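Local structure of HTH-type transcriptional regulator GadX (Escherichia coli, 3MKL) at residues 62-67 with 102-107; 24-29 with 49-54; 92-95 with 99-102; 13-18 with 30-35. The protein binds DNA as a homodimeric AraC/XylS-type regulator that activates about fifteen acid-resistance genes, among them gadA, gadB and gadC, and can repress gadW. All coordinates share one frame; numbering follows the deposited sequence.

Contact 1: residues 62-67 with 102-107; sequences RALQLI and TEYQER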
loop_
_atom_site.group_PDB
_atom_site.type_symbol
_atom_site.label_atom_id
_atom_site.label_comp_id
_atom_site.label_asym_id
_atom_site.label_seq_id
_atom_site.Cartn_x
_atom_site.Cartn_y
_atom_site.Cartn_z
ATOM N N ARG A 62 5.776 2.950 -1.533
ATOM C CA ARG A 62 6.972 2.259 -1.047
ATOM C C ARG A 62 7.731 1.612 -2.196
ATOM O O ARG A 62 8.968 1.588 -2.197
ATOM C CB ARG A 62 6.612 1.213 0.009
ATOM C CG ARG A 62 7.810 0.574 0.710
ATOM C CD ARG A 62 8.589 1.579 1.572
ATOM N NE ARG A 62 7.703 2.395 2.408
ATOM C CZ ARG A 62 7.522 2.230 3.720
ATOM N NH1 ARG A 62 8.175 1.281 4.378
ATOM N NH2 ARG A 62 6.688 3.026 4.376
ATOM N N ALA A 63 6.983 1.098 -3.176
ATOM C CA ALA A 63 7.567 0.471 -4.360
ATOM C C ALA A 63 8.510 1.404 -5.113
ATOM O O ALA A 63 9.513 0.945 -5.645
ATOM C CB ALA A 63 6.493 -0.064 -5.282
ATOM N N LEU A 64 8.188 2.697 -5.160
ATOM C CA LEU A 64 9.073 3.698 -5.789
ATOM C C LEU A 64 10.437 3.797 -5.123
ATOM O O LEU A 64 11.439 3.995 -5.800
ATOM C CB LEU A 64 8.425 5.090 -5.820
ATOM C CG LEU A 64 8.027 5.548 -7.221
ATOM C CD1 LEU A 64 7.306 4.438 -7.966
ATOM C CD2 LEU A 64 7.207 6.832 -7.177
ATOM N N GLN A 65 10.463 3.644 -3.800
ATOM C CA GLN A 65 11.696 3.755 -3.017
ATOM C C GLN A 65 12.620 2.550 -3.200
ATOM O O GLN A 65 13.835 2.688 -3.117
ATOM C CB GLN A 65 11.366 3.932 -1.529
ATOM C CG GLN A 65 10.427 5.091 -1.233
ATOM C CD GLN A 65 10.269 5.372 0.249
ATOM O OE1 GLN A 65 10.170 4.455 1.078
ATOM N NE2 GLN A 65 10.231 6.655 0.592
ATOM N N LEU A 66 12.048 1.374 -3.448
ATOM C CA LEU A 66 12.832 0.133 -3.489
ATOM C C LEU A 66 13.299 -0.245 -4.899
ATOM O O LEU A 66 14.340 -0.886 -5.092
ATOM C CB LEU A 66 12.038 -1.023 -2.868
ATOM C CG LEU A 66 11.356 -0.841 -1.502
ATOM C CD1 LEU A 66 10.607 -2.088 -1.133
ATOM C CD2 LEU A 66 12.361 -0.462 -0.406
ATOM N N ILE A 67 12.521 0.167 -5.885
ATOM C CA ILE A 67 12.784 -0.209 -7.255
ATOM C C ILE A 67 14.120 0.358 -7.762
ATOM O O ILE A 67 14.724 -0.218 -8.668
ATOM C CB ILE A 67 11.579 0.175 -8.156
ATOM C CG1 ILE A 67 11.536 -0.674 -9.412
ATOM C CG2 ILE A 67 11.500 1.688 -8.382
ATOM C CD1 ILE A 67 10.153 -1.184 -9.651
ATOM N N THR A 102 9.482 -2.818 -14.357
ATOM C CA THR A 102 10.691 -2.961 -15.148
ATOM C C THR A 102 10.937 -1.725 -15.970
ATOM O O THR A 102 12.075 -1.268 -16.051
ATOM C CB THR A 102 10.656 -4.198 -16.092
ATOM O OG1 THR A 102 10.665 -5.386 -15.306
ATOM C CG2 THR A 102 11.875 -4.229 -17.001
ATOM N N GLU A 103 9.881 -1.195 -16.592
ATOM C CA GLU A 103 10.021 0.051 -17.343
ATOM C C GLU A 103 10.561 1.116 -16.410
ATOM O O GLU A 103 11.604 1.687 -16.679
ATOM C CB GLU A 103 8.704 0.494 -17.975
ATOM C CG GLU A 103 8.245 -0.379 -19.133
ATOM C CD GLU A 103 6.820 -0.075 -19.570
ATOM O OE1 GLU A 103 5.913 -0.872 -19.228
ATOM O OE2 GLU A 103 6.609 0.959 -20.250
ATOM N N TYR A 104 9.879 1.339 -15.288
ATOM C CA TYR A 104 10.299 2.367 -14.321
ATOM C C TYR A 104 11.765 2.261 -13.885
ATOM O O TYR A 104 12.468 3.272 -13.771
ATOM C CB TYR A 104 9.403 2.370 -13.078
ATOM C CG TYR A 104 9.630 3.594 -12.203
ATOM C CD1 TYR A 104 8.824 4.735 -12.332
ATOM C CD2 TYR A 104 10.659 3.619 -11.262
ATOM C CE1 TYR A 104 9.036 5.857 -11.540
ATOM C CE2 TYR A 104 10.879 4.735 -10.473
ATOM C CZ TYR A 104 10.069 5.848 -10.618
ATOM O OH TYR A 104 10.295 6.950 -9.821
ATOM N N GLN A 105 12.186 1.027 -13.612
ATOM C CA GLN A 105 13.526 0.699 -13.145
ATOM C C GLN A 105 14.574 1.073 -14.197
ATOM O O GLN A 105 15.722 1.366 -13.852
ATOM C CB GLN A 105 13.590 -0.800 -12.851
ATOM C CG GLN A 105 14.499 -1.206 -11.717
ATOM C CD GLN A 105 14.711 -2.717 -11.656
ATOM O OE1 GLN A 105 14.905 -3.369 -12.688
ATOM N NE2 GLN A 105 14.687 -3.279 -10.443
ATOM N N GLU A 106 14.160 1.074 -15.466
ATOM C CA GLU A 106 15.038 1.378 -16.601
ATOM C C GLU A 106 15.107 2.870 -16.955
ATOM O O GLU A 106 16.091 3.309 -17.550
ATOM C CB GLU A 106 14.663 0.534 -17.828
ATOM C CG GLU A 106 15.026 -0.957 -17.687
ATOM C CD GLU A 106 14.404 -1.862 -18.759
ATOM O OE1 GLU A 106 13.371 -1.482 -19.364
ATOM O OE2 GLU A 106 14.949 -2.968 -18.985
ATOM N N ARG A 107 14.090 3.654 -16.601
ATOM C CA ARG A 107 14.186 5.113 -16.790
ATOM C C ARG A 107 15.179 5.694 -15.783
ATOM O O ARG A 107 16.128 6.386 -16.165
ATOM C CB ARG A 107 12.832 5.821 -16.628
ATOM C CG ARG A 107 11.640 5.177 -17.325
ATOM C CD ARG A 107 11.641 5.419 -18.829
ATOM N NE ARG A 107 10.835 4.412 -19.521
ATOM C CZ ARG A 107 11.311 3.265 -20.005
ATOM N NH1 ARG A 107 12.603 2.961 -19.889
ATOM N NH2 ARG A 107 10.489 2.416 -20.610
#
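Y104 meets L64 and I67 where the last helix of the AraC/XylS-type DNA-binding domain, 101-107, packs on the C-terminal part of the long helix 51-67. That long helix links the two helix-turn-helix units of the domain. The two short segments cross at -52°, with their axes 10.5 Å apart at closest approach.

The L64 side chain runs roughly perpendicular to that of Y104. The methyl CD1 of L64 sits over one face of the Y104 ring, 4.3 Å from the ring centroid, in a CH-pi contact. The branch carbon CG of L64 lies by the phenol end, 3.7 Å from OH of Y104. I67 comes in obliquely, and its CG2 is 3.6 Å from CD2 of Y104. The Y104 ring reaches both residues because its CG is anti to the backbone N (chi1 -168°).

The aliphatic contacts lie one residue further on. CG1 of I67 packs against CG of Q105 at 3.8 Å. The nearest CA atoms of the two segments also belong to this pair.

F93 of helix 86-97 touches both L64 and Y104. I74 of helix 74-80 touches I67 and Q105, so both helices of the second helix-turn-helix unit touch this contact. The Q105 chain is extended beyond CG, and its CG lies 3.2 Å from the carbonyl O of I67.

Contact 2: residues 24-29 with 49-54; sequences WTLARI and TSYSQL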
loop_
_atom_site.group_PDB
_atom_site.type_symbol
_atom_site.label_atom_id
_atom_site.label_comp_id
_atom_site.label_asym_id
_atom_site.label_seq_id
_atom_site.Cartn_x
_atom_site.Cartn_y
_atom_site.Cartn_z
ATOM N N TRP A 24 -2.643 -6.402 6.256
ATOM C CA TRP A 24 -3.593 -5.474 6.877
ATOM C C TRP A 24 -5.028 -5.799 6.474
ATOM O O TRP A 24 -5.312 -6.050 5.307
ATOM C CB TRP A 24 -3.241 -4.038 6.533
ATOM C CG TRP A 24 -2.020 -3.541 7.244
ATOM C CD1 TRP A 24 -0.815 -3.200 6.677
ATOM C CD2 TRP A 24 -1.880 -3.302 8.660
ATOM N NE1 TRP A 24 0.071 -2.775 7.659
ATOM C CE2 TRP A 24 -0.558 -2.825 8.877
ATOM C CE3 TRP A 24 -2.739 -3.460 9.764
ATOM C CZ2 TRP A 24 -0.076 -2.495 10.152
ATOM C CZ3 TRP A 24 -2.267 -3.126 11.035
ATOM C CH2 TRP A 24 -0.939 -2.649 11.218
ATOM N N THR A 25 -5.919 -5.839 7.454
ATOM C CA THR A 25 -7.339 -5.969 7.186
ATOM C C THR A 25 -8.006 -4.793 7.890
ATOM O O THR A 25 -7.346 -4.062 8.640
ATOM C CB THR A 25 -7.920 -7.258 7.771
ATOM O OG1 THR A 25 -7.920 -7.158 9.200
ATOM C CG2 THR A 25 -7.107 -8.535 7.331
ATOM N N LEU A 26 -9.314 -4.634 7.673
ATOM C CA LEU A 26 -10.077 -3.526 8.264
ATOM C C LEU A 26 -10.030 -3.601 9.792
ATOM O O LEU A 26 -9.722 -2.610 10.451
ATOM C CB LEU A 26 -11.528 -3.559 7.788
ATOM C CG LEU A 26 -12.511 -2.581 8.425
ATOM C CD1 LEU A 26 -12.238 -1.109 7.926
ATOM C CD2 LEU A 26 -13.996 -3.040 8.189
ATOM N N ALA A 27 -10.340 -4.780 10.325
ATOM C CA ALA A 27 -10.303 -5.058 11.753
ATOM C C ALA A 27 -8.938 -4.806 12.412
ATOM O O ALA A 27 -8.881 -4.332 13.540
ATOM C CB ALA A 27 -10.762 -6.488 12.020
ATOM N N ARG A 28 -7.843 -5.119 11.737
ATOM C CA ARG A 28 -6.521 -4.984 12.384
ATOM C C ARG A 28 -6.062 -3.543 12.457
ATOM O O ARG A 28 -5.494 -3.121 13.465
ATOM C CB ARG A 28 -5.471 -5.848 11.705
ATOM C CG ARG A 28 -5.747 -7.326 11.859
ATOM C CD ARG A 28 -5.060 -8.113 10.789
ATOM N NE ARG A 28 -4.959 -9.511 11.190
ATOM C CZ ARG A 28 -4.603 -10.509 10.385
ATOM N NH1 ARG A 28 -4.323 -10.284 9.106
ATOM N NH2 ARG A 28 -4.514 -11.740 10.863
ATOM N N ILE A 29 -6.312 -2.793 11.386
ATOM C CA ILE A 29 -6.124 -1.338 11.397
ATOM C C ILE A 29 -7.016 -0.732 12.488
ATOM O O ILE A 29 -6.551 0.031 13.311
ATOM C CB ILE A 29 -6.438 -0.694 10.028
ATOM C CG1 ILE A 29 -5.426 -1.110 8.955
ATOM C CG2 ILE A 29 -6.400 0.841 10.128
ATOM C CD1 ILE A 29 -6.005 -0.900 7.508
ATOM N N THR A 49 -12.929 6.637 0.330
ATOM C CA THR A 49 -11.864 5.654 0.190
ATOM C C THR A 49 -12.182 4.395 1.014
ATOM O O THR A 49 -13.188 4.345 1.732
ATOM C CB THR A 49 -10.449 6.243 0.582
ATOM O OG1 THR A 49 -9.401 5.418 0.028
ATOM C CG2 THR A 49 -10.272 6.369 2.123
ATOM N N SER A 50 -11.332 3.387 0.916
ATOM C CA SER A 50 -11.460 2.226 1.788
ATOM C C SER A 50 -10.088 1.902 2.324
ATOM O O SER A 50 -9.087 2.514 1.891
ATOM C CB SER A 50 -12.016 1.035 1.031
ATOM O OG SER A 50 -11.185 0.749 -0.068
ATOM N N TYR A 51 -10.033 0.963 3.265
ATOM C CA TYR A 51 -8.758 0.552 3.816
ATOM C C TYR A 51 -7.918 -0.053 2.689
ATOM O O TYR A 51 -6.713 0.204 2.604
ATOM C CB TYR A 51 -8.941 -0.392 5.019
ATOM C CG TYR A 51 -8.995 -1.852 4.653
ATOM C CD1 TYR A 51 -7.815 -2.584 4.477
ATOM C CD2 TYR A 51 -10.213 -2.498 4.455
ATOM C CE1 TYR A 51 -7.847 -3.941 4.115
ATOM C CE2 TYR A 51 -10.261 -3.858 4.101
ATOM C CZ TYR A 51 -9.068 -4.569 3.941
ATOM O OH TYR A 51 -9.078 -5.896 3.596
ATOM N N SER A 52 -8.564 -0.794 1.784
ATOM C CA SER A 52 -7.830 -1.505 0.735
ATOM C C SER A 52 -7.247 -0.562 -0.313
ATOM O O SER A 52 -6.182 -0.828 -0.853
ATOM C CB SER A 52 -8.659 -2.617 0.093
ATOM O OG SER A 52 -9.922 -2.137 -0.325
ATOM N N GLN A 53 -7.922 0.549 -0.579
ATOM C CA GLN A 53 -7.395 1.533 -1.506
ATOM C C GLN A 53 -6.186 2.179 -0.893
ATOM O O GLN A 53 -5.170 2.361 -1.563
ATOM C CB GLN A 53 -8.451 2.566 -1.908
ATOM C CG GLN A 53 -9.355 2.018 -3.007
ATOM C CD GLN A 53 -10.510 2.921 -3.374
ATOM O OE1 GLN A 53 -10.892 3.811 -2.610
ATOM N NE2 GLN A 53 -11.096 2.679 -4.557
ATOM N N LEU A 54 -6.294 2.502 0.390
ATOM C CA LEU A 54 -5.197 3.137 1.107
ATOM C C LEU A 54 -3.996 2.204 1.195
ATOM O O LEU A 54 -2.870 2.634 1.010
ATOM C CB LEU A 54 -5.660 3.604 2.484
ATOM C CG LEU A 54 -6.673 4.761 2.443
ATOM C CD1 LEU A 54 -7.103 5.128 3.844
ATOM C CD2 LEU A 54 -6.120 6.007 1.693
#
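The first helix-turn-helix unit of the AraC/XylS-type domain meets the start of the long linking helix here. Y51, in the first turn of helix 51-67, lies against the N-terminal end of helix 26-32. The contact is made mainly by the Y51 ring. One face of the ring rests on backbone: N of L26 is 3.6 Å above the plane, over its centre, and C of T25 lies on the same face nearer the rim. The carbonyl O of W24 lies 3.5 Å from CE1 of Y51. CB of S52 sits over the opposite face, so the ring is held between its own helix and the neighbouring one.

Side chains add to this. CB of L26 is 3.7 Å from CD2 of Y51. CD1 of I29 approaches the root of the ring, 3.9 Å from CB of Y51.

Each helix is preceded by an N-cap residue. OG1 of T25 accepts from N of R28 at 3.3 Å, and OG of S50 accepts a weak bond from N of Q53.

Helix 37-46 packs alongside, where L40 touches both L26 and I29. P37 also touches L26, and L44 of the same helix touches L54. Helix 8-17 comes against W24 through V15 and against L54 through V12.

Contact 3: residues 92-95 with 99-102; sequences VFRN and MTPT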
loop_
_atom_site.group_PDB
_atom_site.type_symbol
_atom_site.label_atom_id
_atom_site.label_comp_id
_atom_site.label_asym_id
_atom_site.label_seq_id
_atom_site.Cartn_x
_atom_site.Cartn_y
_atom_site.Cartn_z
ATOM N N VAL A 92 -0.828 -3.933 -10.621
ATOM C CA VAL A 92 -1.283 -2.818 -9.812
ATOM C C VAL A 92 -0.330 -1.623 -9.964
ATOM O O VAL A 92 -0.771 -0.459 -9.916
ATOM C CB VAL A 92 -1.410 -3.245 -8.343
ATOM C CG1 VAL A 92 -1.744 -2.072 -7.479
ATOM C CG2 VAL A 92 -2.531 -4.267 -8.221
ATOM N N PHE A 93 0.961 -1.919 -10.151
ATOM C CA PHE A 93 1.962 -0.854 -10.414
ATOM C C PHE A 93 1.726 -0.191 -11.764
ATOM O O PHE A 93 1.669 1.028 -11.856
ATOM C CB PHE A 93 3.369 -1.421 -10.327
ATOM C CG PHE A 93 4.476 -0.392 -10.442
ATOM C CD1 PHE A 93 5.170 0.029 -9.308
ATOM C CD2 PHE A 93 4.868 0.096 -11.679
ATOM C CE1 PHE A 93 6.225 0.932 -9.405
ATOM C CE2 PHE A 93 5.929 1.005 -11.803
ATOM C CZ PHE A 93 6.613 1.426 -10.656
ATOM N N ARG A 94 1.536 -1.001 -12.800
ATOM C CA ARG A 94 1.209 -0.458 -14.115
ATOM C C ARG A 94 -0.065 0.407 -14.112
ATOM O O ARG A 94 -0.095 1.432 -14.779
ATOM C CB ARG A 94 1.165 -1.543 -15.188
ATOM C CG ARG A 94 0.880 -0.973 -16.564
ATOM C CD ARG A 94 1.241 -1.910 -17.716
ATOM N NE ARG A 94 0.303 -3.019 -17.793
ATOM C CZ ARG A 94 0.601 -4.280 -17.487
ATOM N NH1 ARG A 94 1.829 -4.628 -17.108
ATOM N NH2 ARG A 94 -0.336 -5.203 -17.573
ATOM N N ASN A 95 -1.102 -0.006 -13.371
ATOM C CA ASN A 95 -2.314 0.792 -13.230
ATOM C C ASN A 95 -2.023 2.119 -12.555
ATOM O O ASN A 95 -2.514 3.151 -12.981
ATOM C CB ASN A 95 -3.391 0.055 -12.422
ATOM C CG ASN A 95 -4.281 -0.807 -13.276
ATOM O OD1 ASN A 95 -4.115 -0.884 -14.498
ATOM N ND2 ASN A 95 -5.260 -1.450 -12.642
HETATM N N MSE A 99 3.129 2.340 -16.266
HETATM C CA MSE A 99 4.221 1.533 -16.797
HETATM C C MSE A 99 4.522 0.388 -15.839
HETATM O O MSE A 99 4.180 0.460 -14.664
HETATM C CB MSE A 99 5.480 2.396 -17.000
HETATM C CG MSE A 99 5.848 3.220 -15.776
HETATM SE SE MSE A 99 7.499 4.245 -15.954
HETATM C CE MSE A 99 7.392 4.733 -17.854
ATOM N N THR A 100 5.154 -0.663 -16.348
ATOM C CA THR A 100 5.576 -1.795 -15.525
ATOM C C THR A 100 6.730 -1.405 -14.573
ATOM O O THR A 100 7.476 -0.460 -14.852
ATOM C CB THR A 100 6.043 -2.999 -16.402
ATOM O OG1 THR A 100 7.231 -2.637 -17.116
ATOM C CG2 THR A 100 4.973 -3.423 -17.397
ATOM N N PRO A 101 6.884 -2.142 -13.446
ATOM C CA PRO A 101 8.055 -1.893 -12.598
ATOM C C PRO A 101 9.373 -1.922 -13.371
ATOM O O PRO A 101 10.261 -1.128 -13.071
ATOM C CB PRO A 101 7.999 -3.028 -11.583
ATOM C CG PRO A 101 6.541 -3.361 -11.482
ATOM C CD PRO A 101 5.922 -3.069 -12.804
ATOM N N THR A 102 9.482 -2.818 -14.357
ATOM C CA THR A 102 10.691 -2.961 -15.148
ATOM C C THR A 102 10.937 -1.725 -15.970
ATOM O O THR A 102 12.075 -1.268 -16.051
ATOM C CB THR A 102 10.656 -4.198 -16.092
ATOM O OG1 THR A 102 10.665 -5.386 -15.306
ATOM C CG2 THR A 102 11.875 -4.229 -17.001
#
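The F93 ring has P101 over one face and a carbonyl oxygen at its edge. CA of P101 stands 3.6 Å above the ring plane, offset toward the rim, and makes a CH-pi contact. O of M99 lies in the ring plane at the edge, 3.1 Å from CD2 of F93. The edge of an aromatic ring is slightly positive, so this approach is probably favourable. The proline ring and the phenylalanine run antiparallel alongside each other, with CD of P101 3.5 Å from CD2 of F93.

The same carbonyl of M99, a selenomethionine, also receives a CA-H...O contact from R94. CA of R94 is 3.2 Å from O of M99. The R94 side chain then runs beside T100, pointing the same way. A bend at chi3 (72°) turns the guanidinium so that CG2 of T100 lies at its edge, 3.4 Å from NH1 of R94.

T100 is the N-cap of helix 101-107. Its side chain caps the backbone N of E103, and its own N donates to OE1 of E103, a capping box. M60 of helix 51-67 also touches F93. A short turn carries the chain from helix 86-97, the second helix of the predicted DNA-binding motif 74-97, into the final helix of this AraC/XylS-type domain.

Contact 4: residues 13-18 with 30-35; sequences CTVINN and ASELLM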
loop_
_atom_site.group_PDB
_atom_site.type_symbol
_atom_site.label_atom_id
_atom_site.label_comp_id
_atom_site.label_asym_id
_atom_site.label_seq_id
_atom_site.Cartn_x
_atom_site.Cartn_y
_atom_site.Cartn_z
ATOM N N CYS A 13 -3.076 5.458 6.915
ATOM C CA CYS A 13 -1.776 5.400 6.224
ATOM C C CYS A 13 -0.609 5.381 7.211
ATOM O O CYS A 13 0.387 4.711 6.970
ATOM C CB CYS A 13 -1.625 6.546 5.221
ATOM S SG CYS A 13 -2.754 6.368 3.808
ATOM N N THR A 14 -0.740 6.081 8.342
ATOM C CA THR A 14 0.316 6.033 9.370
ATOM C C THR A 14 0.447 4.636 10.013
ATOM O O THR A 14 1.550 4.172 10.288
ATOM C CB THR A 14 0.142 7.118 10.467
ATOM O OG1 THR A 14 0.024 8.412 9.852
ATOM C CG2 THR A 14 1.375 7.113 11.434
ATOM N N VAL A 15 -0.686 3.982 10.257
ATOM C CA VAL A 15 -0.669 2.627 10.767
ATOM C C VAL A 15 0.006 1.708 9.744
ATOM O O VAL A 15 0.949 1.002 10.065
ATOM C CB VAL A 15 -2.110 2.146 11.034
ATOM C CG1 VAL A 15 -2.130 0.664 11.414
ATOM C CG2 VAL A 15 -2.764 3.037 12.075
ATOM N N ILE A 16 -0.482 1.754 8.504
ATOM C CA ILE A 16 0.011 0.907 7.418
ATOM C C ILE A 16 1.513 1.093 7.149
ATOM O O ILE A 16 2.234 0.115 7.013
ATOM C CB ILE A 16 -0.769 1.151 6.106
ATOM C CG1 ILE A 16 -2.264 0.844 6.304
ATOM C CG2 ILE A 16 -0.145 0.325 4.969
ATOM C CD1 ILE A 16 -3.140 1.135 5.074
ATOM N N ASN A 17 1.972 2.341 7.089
ATOM C CA ASN A 17 3.395 2.624 6.809
ATOM C C ASN A 17 4.377 2.221 7.903
ATOM O O ASN A 17 5.595 2.197 7.667
ATOM C CB ASN A 17 3.608 4.086 6.413
ATOM C CG ASN A 17 3.157 4.360 5.001
ATOM O OD1 ASN A 17 3.288 3.492 4.127
ATOM N ND2 ASN A 17 2.596 5.560 4.763
ATOM N N ASN A 18 3.858 1.903 9.087
ATOM C CA ASN A 18 4.678 1.373 10.164
ATOM C C ASN A 18 5.153 -0.049 9.880
ATOM O O ASN A 18 6.180 -0.475 10.402
ATOM C CB ASN A 18 3.918 1.422 11.491
ATOM C CG ASN A 18 4.000 2.798 12.177
ATOM O OD1 ASN A 18 4.517 3.770 11.609
ATOM N ND2 ASN A 18 3.474 2.878 13.403
ATOM N N ALA A 30 -8.295 -1.106 12.512
ATOM C CA ALA A 30 -9.255 -0.574 13.485
ATOM C C ALA A 30 -8.839 -0.853 14.919
ATOM O O ALA A 30 -9.000 0.005 15.786
ATOM C CB ALA A 30 -10.648 -1.138 13.239
ATOM N N SER A 31 -8.310 -2.044 15.186
ATOM C CA SER A 31 -7.867 -2.338 16.544
ATOM C C SER A 31 -6.711 -1.439 17.004
ATOM O O SER A 31 -6.722 -0.937 18.134
ATOM C CB SER A 31 -7.548 -3.827 16.720
ATOM O OG SER A 31 -6.613 -4.223 15.750
ATOM N N GLU A 32 -5.731 -1.238 16.130
ATOM C CA GLU A 32 -4.661 -0.238 16.325
ATOM C C GLU A 32 -5.168 1.188 16.639
ATOM O O GLU A 32 -4.520 1.951 17.361
ATOM C CB GLU A 32 -3.811 -0.149 15.040
ATOM C CG GLU A 32 -2.841 -1.290 14.827
ATOM C CD GLU A 32 -1.448 -0.943 15.343
ATOM O OE1 GLU A 32 -1.119 -1.303 16.505
ATOM O OE2 GLU A 32 -0.690 -0.274 14.596
ATOM N N LEU A 33 -6.310 1.547 16.061
ATOM C CA LEU A 33 -6.833 2.897 16.183
ATOM C C LEU A 33 -7.816 2.993 17.342
ATOM O O LEU A 33 -8.413 4.064 17.581
ATOM C CB LEU A 33 -7.521 3.301 14.881
ATOM C CG LEU A 33 -6.577 3.530 13.684
ATOM C CD1 LEU A 33 -7.352 4.135 12.537
ATOM C CD2 LEU A 33 -5.393 4.455 14.041
ATOM N N LEU A 34 -7.975 1.873 18.057
ATOM C CA LEU A 34 -8.966 1.756 19.126
ATOM C C LEU A 34 -10.389 2.154 18.623
ATOM O O LEU A 34 -11.078 3.001 19.230
ATOM C CB LEU A 34 -8.504 2.562 20.360
ATOM C CG LEU A 34 -7.097 2.238 20.937
ATOM C CD1 LEU A 34 -6.691 3.208 22.063
ATOM C CD2 LEU A 34 -6.962 0.788 21.446
HETATM N N MSE A 35 -10.813 1.558 17.505
HETATM C CA MSE A 35 -12.134 1.851 16.907
HETATM C C MSE A 35 -12.773 0.560 16.500
HETATM O O MSE A 35 -12.049 -0.400 16.226
HETATM C CB MSE A 35 -12.003 2.689 15.628
HETATM C CG MSE A 35 -11.504 4.096 15.802
HETATM SE SE MSE A 35 -10.955 4.755 14.027
HETATM C CE MSE A 35 -12.715 4.778 13.237
HETATM O O HOH W 1 1.207 -0.503 12.734
#
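V15 packs against E32 and L33 in a small, mainly apolar contact between two helix ends, assisted by a water. It sits in the N-terminal half of the AraC/XylS-type domain. Helix 8-17 here meets the end of helix 26-32, within the predicted helix-turn-helix motif 27-48.

The two methyls of V15 have different partners. CG2 meets CD2 of L33 at 3.6 Å. CG1 faces E32 instead. It is 4.0 Å from CG of E32 and 3.6 Å from OE2 of the same residue. V15 and E32 lie alongside, pointing opposite ways. The E32 chain is bent at chi2 (-95°), and this brings its carboxylate back along the valine.

Helix 26-32 ends within the contact, and a Schellman motif follows at L34. L34 takes positive phi, N of M35 bonds to O of A30, and N of L34 bonds to O of S31. W24 also touches E32. L33 also reaches V12 of helix 8-17 and L40 of helix 37-46, so it joins three helices.

One water joins the two segments. It donates to OE2 of E32 at 2.7 Å and to the backbone O of V15 at 3.1 Å.

The four contacts form two groups, one at each end of the domain. Contacts 2 and 4 belong to the N-terminal helix-turn-helix unit, with centres 9 Å apart. They touch where CH2 of W24 packs on CG1 of V15 at 3.5 Å. Contacts 1 and 3 belong to the C-terminal unit, also with centres 9 Å apart. They share T102, and CB of Y104 lies 3.8 Å from CZ of F93. Helix 51-67 connects the groups: contact 2 uses its start and contact 1 its C-terminal part, with centres 25 Å apart. This bipartite layout is that of AraC-family DNA-binding domains, in which two helix-turn-helix units are held by one linking helix.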